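Local coordinates for protein allantoicase (PDB 1O59) that hydrolyses allantoate to (S)-ureidoglycolate and urea, a step of allantoin degradation that lets yeast use purines as a secondary nitrogen source, at residues Tyr80-Glu84 / Phe116-Asn120; Ala103-Ile108 / Leu169-Thr175; Arg238-Met242 / Asp277-Phe281. All coordinates share one frame; numbering follows the deposited sequence.

Interaction 1: Tyr80-Glu84 / Phe116-Asn120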
loop_
_atom_site.group_PDB
_atom_site.type_symbol
_atom_site.label_atom_id
_atom_site.label_comp_id
_atom_site.label_asym_id
_atom_site.label_seq_id
_atom_site.Cartn_x
_atom_site.Cartn_y
_atom_site.Cartn_z
ATOM N N TYR A 80 0.464 -23.485 4.120
ATOM C CA TYR A 80 0.926 -22.410 4.995
ATOM C C TYR A 80 0.725 -21.113 4.230
ATOM O O TYR A 80 1.013 -21.040 3.019
ATOM C CB TYR A 80 2.393 -22.591 5.269
ATOM C CG TYR A 80 2.809 -22.931 6.675
ATOM C CD1 TYR A 80 3.339 -24.200 6.977
ATOM C CD2 TYR A 80 2.779 -21.956 7.696
ATOM C CE1 TYR A 80 3.807 -24.495 8.280
ATOM C CE2 TYR A 80 3.220 -22.243 8.990
ATOM C CZ TYR A 80 3.738 -23.509 9.279
ATOM O OH TYR A 80 4.193 -23.793 10.553
ATOM N N ASP A 81 0.238 -20.096 4.930
ATOM C CA ASP A 81 -0.077 -18.827 4.309
ATOM C C ASP A 81 1.179 -17.991 4.345
ATOM O O ASP A 81 1.387 -17.144 5.234
ATOM C CB ASP A 81 -1.221 -18.161 5.045
ATOM C CG ASP A 81 -1.775 -16.967 4.305
ATOM O OD1 ASP A 81 -1.153 -16.492 3.311
ATOM O OD2 ASP A 81 -2.846 -16.441 4.667
ATOM N N GLY A 82 2.044 -18.277 3.383
ATOM C CA GLY A 82 3.390 -17.754 3.416
ATOM C C GLY A 82 4.352 -18.351 2.438
ATOM O O GLY A 82 4.013 -19.229 1.640
ATOM N N TRP A 83 5.568 -17.859 2.508
ATOM C CA TRP A 83 6.675 -18.399 1.742
ATOM C C TRP A 83 7.491 -19.280 2.672
ATOM O O TRP A 83 7.894 -18.822 3.745
ATOM C CB TRP A 83 7.546 -17.255 1.242
ATOM C CG TRP A 83 8.770 -17.679 0.504
ATOM C CD1 TRP A 83 8.864 -18.683 -0.399
ATOM C CD2 TRP A 83 10.058 -17.099 0.598
ATOM N NE1 TRP A 83 10.137 -18.772 -0.885
ATOM C CE2 TRP A 83 10.900 -17.799 -0.295
ATOM C CE3 TRP A 83 10.603 -16.034 1.347
ATOM C CZ2 TRP A 83 12.277 -17.471 -0.474
ATOM C CZ3 TRP A 83 11.974 -15.700 1.170
ATOM C CH2 TRP A 83 12.790 -16.427 0.270
ATOM N N GLU A 84 7.686 -20.538 2.305
ATOM C CA GLU A 84 8.533 -21.395 3.082
ATOM C C GLU A 84 9.364 -22.323 2.201
ATOM O O GLU A 84 8.839 -22.971 1.281
ATOM C CB GLU A 84 7.731 -22.219 4.109
ATOM C CG GLU A 84 8.639 -23.035 5.026
ATOM C CD GLU A 84 7.912 -24.057 5.862
ATOM O OE1 GLU A 84 6.661 -24.118 5.778
ATOM O OE2 GLU A 84 8.604 -24.787 6.629
ATOM N N PHE A 116 2.802 -17.629 12.360
ATOM C CA PHE A 116 2.615 -19.092 12.374
ATOM C C PHE A 116 3.867 -19.915 12.051
ATOM O O PHE A 116 3.806 -21.152 12.054
ATOM C CB PHE A 116 1.438 -19.536 11.477
ATOM C CG PHE A 116 0.158 -18.809 11.755
ATOM C CD1 PHE A 116 -0.493 -18.977 12.952
ATOM C CD2 PHE A 116 -0.372 -17.925 10.824
ATOM C CE1 PHE A 116 -1.666 -18.280 13.212
ATOM C CE2 PHE A 116 -1.533 -17.225 11.068
ATOM C CZ PHE A 116 -2.185 -17.404 12.253
ATOM N N PHE A 117 4.988 -19.253 11.749
ATOM C CA PHE A 117 6.275 -19.944 11.678
ATOM C C PHE A 117 6.877 -19.789 13.064
ATOM O O PHE A 117 7.440 -18.754 13.389
ATOM C CB PHE A 117 7.154 -19.381 10.571
ATOM C CG PHE A 117 6.549 -19.517 9.215
ATOM C CD1 PHE A 117 6.487 -20.768 8.595
ATOM C CD2 PHE A 117 6.004 -18.417 8.567
ATOM C CE1 PHE A 117 5.931 -20.921 7.339
ATOM C CE2 PHE A 117 5.433 -18.561 7.294
ATOM C CZ PHE A 117 5.407 -19.823 6.679
ATOM N N ASN A 118 6.651 -20.799 13.902
ATOM C CA ASN A 118 7.037 -20.759 15.303
ATOM C C ASN A 118 8.282 -21.606 15.498
ATOM O O ASN A 118 8.237 -22.621 16.124
ATOM C CB ASN A 118 5.877 -21.219 16.218
ATOM C CG ASN A 118 5.951 -20.599 17.620
ATOM O OD1 ASN A 118 6.075 -19.379 17.771
ATOM N ND2 ASN A 118 5.855 -21.433 18.653
ATOM N N GLY A 119 9.394 -21.164 14.937
ATOM C CA GLY A 119 10.697 -21.802 15.135
ATOM C C GLY A 119 11.390 -21.983 13.799
ATOM O O GLY A 119 12.615 -21.836 13.698
ATOM N N ASN A 120 10.595 -22.295 12.770
ATOM C CA ASN A 120 11.095 -22.413 11.413
ATOM C C ASN A 120 10.979 -21.062 10.671
ATOM O O ASN A 120 11.102 -21.008 9.446
ATOM C CB ASN A 120 10.370 -23.538 10.663
ATOM C CG ASN A 120 8.864 -23.307 10.550
ATOM O OD1 ASN A 120 8.260 -22.663 11.413
ATOM N ND2 ASN A 120 8.250 -23.834 9.483
HETATM O O HOH W 1 5.855 -23.604 12.936
#
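Tyr80 and Phe117 carry this contact with an offset (parallel-displaced) stack, their ring centroids 4.5 Å apart and their planes inclined by only 12°. The side chains run past each other in opposite directions, and Phe117 CE1 lies over one face of the tyrosine, off toward its rim, 3.3 Å from Tyr80 CD2. Phe117 brings its ring there with CG anti to its own carbonyl carbon (chi1 -61°). Beside the stack, CB of Phe116 touches Tyr80 CE2, while the Phe116 ring turns away.

The polar contacts lie beside the stack, around Glu84, Asn120 and the tyrosine hydroxyl. One amide hydrogen bond crosses between the segments, from Asn120 ND2 to Glu84 OE2 at 3.0 Å. It is bent, 136° at the hydrogen, and although OE2 lies near the amide plane of Asn120, the nitrogen meets it from above the carboxylate plane, since the two flat groups stand nearly at right angles. The extended Glu84 chain also carries OE1 to the edge of the Phe117 ring, 3.6 Å from Phe117 CE1. A water then ties the corner together: it binds Tyr80 OH at 2.9 Å, accepts from Asn118 N and donates to Asn120 OD1. Both ends of the Asn120 amide are thereby engaged, which should help fix its rotation.

Around the pair, Arg68 makes a cation-pi contact with Tyr80, and Asp81, centre of an inverse gamma turn, forms a salt bridge with Arg189. The placing of Glu84 OE1 at the Phe117 ring edge, where aromatic hydrogens carry partial positive charge, is probably mildly favourable. Stacking thus supplies the apolar grip between segment 80-84, which runs into strand 83-84, and the 116-120 loop, while a bent hydrogen bond and a shared water tie their polar groups.

Interaction 2: Ala103-Ile108 / Leu169-Thr175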
loop_
_atom_site.group_PDB
_atom_site.type_symbol
_atom_site.label_atom_id
_atom_site.label_comp_id
_atom_site.label_asym_id
_atom_site.label_seq_id
_atom_site.Cartn_x
_atom_site.Cartn_y
_atom_site.Cartn_z
ATOM N N ALA A 103 5.913 2.564 -10.665
ATOM C CA ALA A 103 7.034 2.691 -11.597
ATOM C C ALA A 103 8.428 2.762 -10.935
ATOM O O ALA A 103 9.418 2.320 -11.546
ATOM C CB ALA A 103 6.822 3.922 -12.452
ATOM N N ALA A 104 8.491 3.356 -9.734
ATOM C CA ALA A 104 9.716 3.578 -9.001
ATOM C C ALA A 104 9.411 4.209 -7.632
ATOM O O ALA A 104 8.387 4.862 -7.440
ATOM C CB ALA A 104 10.640 4.476 -9.787
ATOM N N ALA A 105 10.304 4.021 -6.675
ATOM C CA ALA A 105 10.137 4.607 -5.355
ATOM C C ALA A 105 11.457 4.727 -4.571
ATOM O O ALA A 105 12.406 3.963 -4.785
ATOM C CB ALA A 105 9.128 3.777 -4.557
ATOM N N HIS A 106 11.480 5.689 -3.653
ATOM C CA HIS A 106 12.498 5.792 -2.600
ATOM C C HIS A 106 12.011 5.019 -1.349
ATOM O O HIS A 106 10.880 5.210 -0.914
ATOM C CB HIS A 106 12.714 7.261 -2.245
ATOM C CG HIS A 106 13.308 8.088 -3.347
ATOM N ND1 HIS A 106 12.542 8.805 -4.238
ATOM C CD2 HIS A 106 14.594 8.349 -3.672
ATOM C CE1 HIS A 106 13.329 9.464 -5.072
ATOM N NE2 HIS A 106 14.580 9.200 -4.751
ATOM N N ILE A 107 12.842 4.149 -0.768
ATOM C CA ILE A 107 12.394 3.259 0.342
ATOM C C ILE A 107 12.628 3.829 1.729
ATOM O O ILE A 107 13.679 4.389 2.001
ATOM C CB ILE A 107 13.067 1.870 0.236
ATOM C CG1 ILE A 107 12.849 1.280 -1.152
ATOM C CG2 ILE A 107 12.525 0.924 1.290
ATOM C CD1 ILE A 107 11.332 1.176 -1.560
ATOM N N ILE A 108 11.631 3.696 2.601
ATOM C CA ILE A 108 11.735 4.185 3.983
ATOM C C ILE A 108 11.707 3.064 5.036
ATOM O O ILE A 108 12.337 3.166 6.089
ATOM C CB ILE A 108 10.620 5.242 4.290
ATOM C CG1 ILE A 108 10.676 5.660 5.763
ATOM C CG2 ILE A 108 9.218 4.748 3.920
ATOM C CD1 ILE A 108 12.002 6.357 6.143
ATOM N N LEU A 169 14.538 7.984 4.136
ATOM C CA LEU A 169 14.279 7.628 2.757
ATOM C C LEU A 169 15.574 7.432 1.989
ATOM O O LEU A 169 16.458 8.281 1.953
ATOM C CB LEU A 169 13.476 8.698 2.038
ATOM C CG LEU A 169 11.965 8.655 1.982
ATOM C CD1 LEU A 169 11.513 9.950 1.334
ATOM C CD2 LEU A 169 11.442 7.462 1.222
ATOM N N THR A 170 15.656 6.272 1.377
ATOM C CA THR A 170 16.599 5.985 0.325
ATOM C C THR A 170 16.819 7.199 -0.598
ATOM O O THR A 170 15.882 7.860 -0.997
ATOM C CB THR A 170 16.037 4.776 -0.393
ATOM O OG1 THR A 170 16.820 3.621 -0.072
ATOM C CG2 THR A 170 16.092 4.898 -1.840
ATOM N N LYS A 171 18.080 7.497 -0.894
ATOM C CA LYS A 171 18.449 8.645 -1.721
ATOM C C LYS A 171 18.102 8.368 -3.179
ATOM O O LYS A 171 17.581 9.227 -3.872
ATOM C CB LYS A 171 19.939 8.889 -1.591
ATOM C CG LYS A 171 20.432 10.182 -2.201
ATOM C CD LYS A 171 20.348 11.405 -1.228
ATOM C CE LYS A 171 21.540 11.488 -0.235
ATOM N NZ LYS A 171 21.416 10.410 0.813
ATOM N N GLU A 172 18.356 7.136 -3.619
ATOM C CA GLU A 172 18.151 6.735 -5.007
ATOM C C GLU A 172 16.733 6.172 -5.139
ATOM O O GLU A 172 16.090 5.860 -4.155
ATOM C CB GLU A 172 19.205 5.681 -5.412
ATOM C CG GLU A 172 20.657 5.899 -4.940
ATOM C CD GLU A 172 21.310 4.600 -4.414
ATOM O OE1 GLU A 172 22.406 4.199 -4.889
ATOM O OE2 GLU A 172 20.715 3.957 -3.514
ATOM N N ARG A 173 16.209 6.065 -6.348
ATOM C CA ARG A 173 14.919 5.410 -6.508
ATOM C C ARG A 173 15.142 4.050 -7.098
ATOM O O ARG A 173 16.165 3.809 -7.723
ATOM C CB ARG A 173 13.935 6.232 -7.346
ATOM C CG ARG A 173 14.219 6.321 -8.835
ATOM C CD ARG A 173 13.441 7.458 -9.483
ATOM N NE ARG A 173 13.669 7.675 -10.908
ATOM C CZ ARG A 173 14.751 8.247 -11.418
ATOM N NH1 ARG A 173 15.758 8.641 -10.634
ATOM N NH2 ARG A 173 14.848 8.416 -12.734
ATOM N N PHE A 174 14.175 3.162 -6.870
ATOM C CA PHE A 174 14.258 1.754 -7.266
ATOM C C PHE A 174 12.929 1.252 -7.842
ATOM O O PHE A 174 11.890 1.878 -7.638
ATOM C CB PHE A 174 14.646 0.901 -6.053
ATOM C CG PHE A 174 15.947 1.304 -5.424
ATOM C CD1 PHE A 174 17.140 0.956 -6.012
ATOM C CD2 PHE A 174 15.984 2.064 -4.265
ATOM C CE1 PHE A 174 18.336 1.326 -5.456
ATOM C CE2 PHE A 174 17.205 2.431 -3.712
ATOM C CZ PHE A 174 18.362 2.048 -4.308
ATOM N N THR A 175 13.001 0.111 -8.538
ATOM C CA THR A 175 11.868 -0.520 -9.243
ATOM C C THR A 175 11.602 -1.968 -8.831
ATOM O O THR A 175 10.515 -2.482 -9.066
ATOM C CB THR A 175 12.146 -0.576 -10.755
ATOM O OG1 THR A 175 13.346 -1.326 -10.973
ATOM C CG2 THR A 175 12.433 0.801 -11.386
#
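The imidazole of His106 lies against the 169-175 loop, with Arg173 CB over one face, 4.0 Å from the ring centroid in a CH-pi contact, while the carbonyl oxygens of Thr170 and Lys171 sit at the edge, near the ring plane. CG of His106 is anti to its carbonyl carbon (chi1 -66°), which sends the ring into this curl of backbone; His106 CD2 comes within 3.0 Å of Thr170 O. Round the Phe174 ring, Ala105 O and Ile107 CG1 approach obliquely.

Backbone bonds frame the histidine. Ala105 and Phe174 are an antiparallel hydrogen-bonded pair, with Ala105 N to Phe174 O and Phe174 N to Ala105 O both 2.8 Å. Farther along, Thr170 N reaches Ile107 O in a nearly straight bond, 170° at the hydrogen. Between these points the loop swings around the edge of the imidazole; beyond Thr170, Leu169 CD2 packs on Ile108 CB at 3.9 Å.

The other edge of strand 105-113 pairs with strand 186-196, so the loop flanks a sheet strand. Ile149 of strand 147-154 touches Ile107, Thr170 and Phe174, bringing the second sheet of the repeat against the contact, and Thr175 OG1 bonds Asp132 N and Leu130 O where strand 176-182 begins.

Interaction 3: Arg238-Met242 / Asp277-Phe281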
loop_
_atom_site.group_PDB
_atom_site.type_symbol
_atom_site.label_atom_id
_atom_site.label_comp_id
_atom_site.label_asym_id
_atom_site.label_seq_id
_atom_site.Cartn_x
_atom_site.Cartn_y
_atom_site.Cartn_z
ATOM N N ARG A 238 -11.181 -1.430 -10.617
ATOM C CA ARG A 238 -12.369 -1.318 -9.793
ATOM C C ARG A 238 -12.388 -2.401 -8.727
ATOM O O ARG A 238 -13.309 -2.439 -7.932
ATOM C CB ARG A 238 -13.609 -1.444 -10.664
ATOM C CG ARG A 238 -13.792 -0.289 -11.631
ATOM C CD ARG A 238 -15.146 -0.269 -12.255
ATOM N NE ARG A 238 -16.163 0.153 -11.293
ATOM C CZ ARG A 238 -17.466 0.035 -11.514
ATOM N NH1 ARG A 238 -17.904 -0.483 -12.645
ATOM N NH2 ARG A 238 -18.337 0.441 -10.602
ATOM N N GLY A 239 -11.384 -3.281 -8.725
ATOM C CA GLY A 239 -11.272 -4.327 -7.718
ATOM C C GLY A 239 -12.187 -5.503 -8.003
ATOM O O GLY A 239 -12.847 -5.548 -9.057
ATOM N N HIS A 240 -12.246 -6.431 -7.046
ATOM C CA HIS A 240 -12.902 -7.712 -7.236
ATOM C C HIS A 240 -14.155 -7.944 -6.366
ATOM O O HIS A 240 -15.083 -8.603 -6.777
ATOM C CB HIS A 240 -11.853 -8.792 -7.008
ATOM C CG HIS A 240 -12.417 -10.177 -6.943
ATOM N ND1 HIS A 240 -12.862 -10.849 -8.063
ATOM C CD2 HIS A 240 -12.625 -11.011 -5.891
ATOM C CE1 HIS A 240 -13.328 -12.034 -7.702
ATOM N NE2 HIS A 240 -13.205 -12.153 -6.389
ATOM N N ASP A 241 -14.163 -7.415 -5.151
ATOM C CA ASP A 241 -15.290 -7.528 -4.239
ATOM C C ASP A 241 -15.201 -6.425 -3.191
ATOM O O ASP A 241 -14.446 -5.472 -3.394
ATOM C CB ASP A 241 -15.341 -8.928 -3.620
ATOM C CG ASP A 241 -14.109 -9.291 -2.788
ATOM O OD1 ASP A 241 -13.335 -8.439 -2.296
ATOM O OD2 ASP A 241 -13.869 -10.479 -2.549
HETATM N N MSE A 242 -15.954 -6.529 -2.093
HETATM C CA MSE A 242 -15.951 -5.495 -1.037
HETATM C C MSE A 242 -14.658 -5.407 -0.229
HETATM O O MSE A 242 -14.337 -4.385 0.396
HETATM C CB MSE A 242 -17.103 -5.729 -0.064
HETATM C CG MSE A 242 -18.463 -5.404 -0.667
HETATM SE SE MSE A 242 -19.981 -5.551 0.540
HETATM C CE MSE A 242 -19.986 -7.347 0.954
ATOM N N ASP A 277 -16.504 5.861 -6.704
ATOM C CA ASP A 277 -16.891 4.543 -7.176
ATOM C C ASP A 277 -17.282 3.629 -6.031
ATOM O O ASP A 277 -16.467 3.333 -5.149
ATOM C CB ASP A 277 -15.709 3.940 -7.920
ATOM C CG ASP A 277 -16.061 2.700 -8.697
ATOM O OD1 ASP A 277 -17.226 2.192 -8.676
ATOM O OD2 ASP A 277 -15.194 2.198 -9.423
ATOM N N THR A 278 -18.536 3.188 -6.047
ATOM C CA THR A 278 -19.069 2.256 -5.039
ATOM C C THR A 278 -19.163 0.814 -5.547
ATOM O O THR A 278 -19.957 0.039 -5.053
ATOM C CB THR A 278 -20.456 2.731 -4.601
ATOM O OG1 THR A 278 -21.291 2.929 -5.750
ATOM C CG2 THR A 278 -20.367 4.116 -3.925
ATOM N N ALA A 279 -18.355 0.476 -6.551
ATOM C CA ALA A 279 -18.252 -0.891 -7.080
ATOM C C ALA A 279 -18.318 -1.923 -5.957
ATOM O O ALA A 279 -17.608 -1.806 -4.954
ATOM C CB ALA A 279 -16.956 -1.075 -7.902
ATOM N N HIS A 280 -19.200 -2.902 -6.141
ATOM C CA HIS A 280 -19.435 -4.011 -5.186
ATOM C C HIS A 280 -20.115 -3.678 -3.878
ATOM O O HIS A 280 -20.610 -4.604 -3.236
ATOM C CB HIS A 280 -18.188 -4.863 -4.922
ATOM C CG HIS A 280 -17.467 -5.230 -6.175
ATOM N ND1 HIS A 280 -18.041 -6.010 -7.152
ATOM C CD2 HIS A 280 -16.258 -4.855 -6.651
ATOM C CE1 HIS A 280 -17.194 -6.137 -8.163
ATOM N NE2 HIS A 280 -16.096 -5.458 -7.874
ATOM N N PHE A 281 -20.225 -2.406 -3.520
ATOM C CA PHE A 281 -21.015 -2.028 -2.340
ATOM C C PHE A 281 -22.482 -1.831 -2.703
ATOM O O PHE A 281 -22.886 -0.815 -3.267
ATOM C CB PHE A 281 -20.429 -0.804 -1.669
ATOM C CG PHE A 281 -19.036 -1.025 -1.199
ATOM C CD1 PHE A 281 -18.798 -1.704 -0.009
ATOM C CD2 PHE A 281 -17.941 -0.630 -1.988
ATOM C CE1 PHE A 281 -17.492 -1.948 0.426
ATOM C CE2 PHE A 281 -16.618 -0.857 -1.547
ATOM C CZ PHE A 281 -16.394 -1.515 -0.350
#
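Arg238 grips Asp277 side-on with two nitrogens, one to each carboxylate oxygen, and this salt bridge is the firm part of the contact. Arg238 NE donates to Asp277 OD2 at 2.9 Å and Arg238 NH2 to Asp277 OD1 at 2.8 Å, each oxygen using its syn lone pair; the guanidinium and carboxylate planes are 32° apart, so the grip is twisted rather than coplanar. A bend in the arginine chain (chi3 73°) turns the guanidinium to the acid. OD1 also accepts from Ala279 N, which comes from above the carboxylate plane and closes an Asx turn. Thus the group that holds Arg238 also fastens the start of the type II turn Thr278-Phe281.

The contact is looser around His280, where the exposed Gly239-His240 backbone meets the ring. Asp241 CA lies over a face of the His280 imidazole, 4.0 Å from the centroid, and His280 NE2 makes a weak 3.5 Å hydrogen bond to Gly239 O. Apolar packing against a buried ring follows: CG of the selenomethionine Met242 lies 3.8 Å from Phe281 CE1, its SE oblique to the ring in a Met-aromatic contact.

The two loops meet beside strand 346-354, where Lys348 bonds Arg238 O and its side chain touches Ala279, His280 and Phe281. Arg349 of that strand pairs with Asp277 at the end of strand 270-277, and Glu323 of strand 323-331 flanks the salt bridge.

Overall arrangement
Interactions 1 and 2 belong to the first allantoicase repeat and reach the same antiparallel sheet, yet their nearest atoms are about 17 Å apart; interaction 3 lies in the second repeat, across the chain's centre from interaction 2. None is wholly core: each joins buried residues to more accessible ones, with interaction 1 the farthest from the middle of the molecule. Chemistry follows local structure. Where a loop runs beside a strand, in interaction 2, main-chain bonds dominate. Where the two segments do not pair as strands, side chains do the work, through aromatic stacking and a water in interaction 1 and through a bidentate salt bridge in interaction 3.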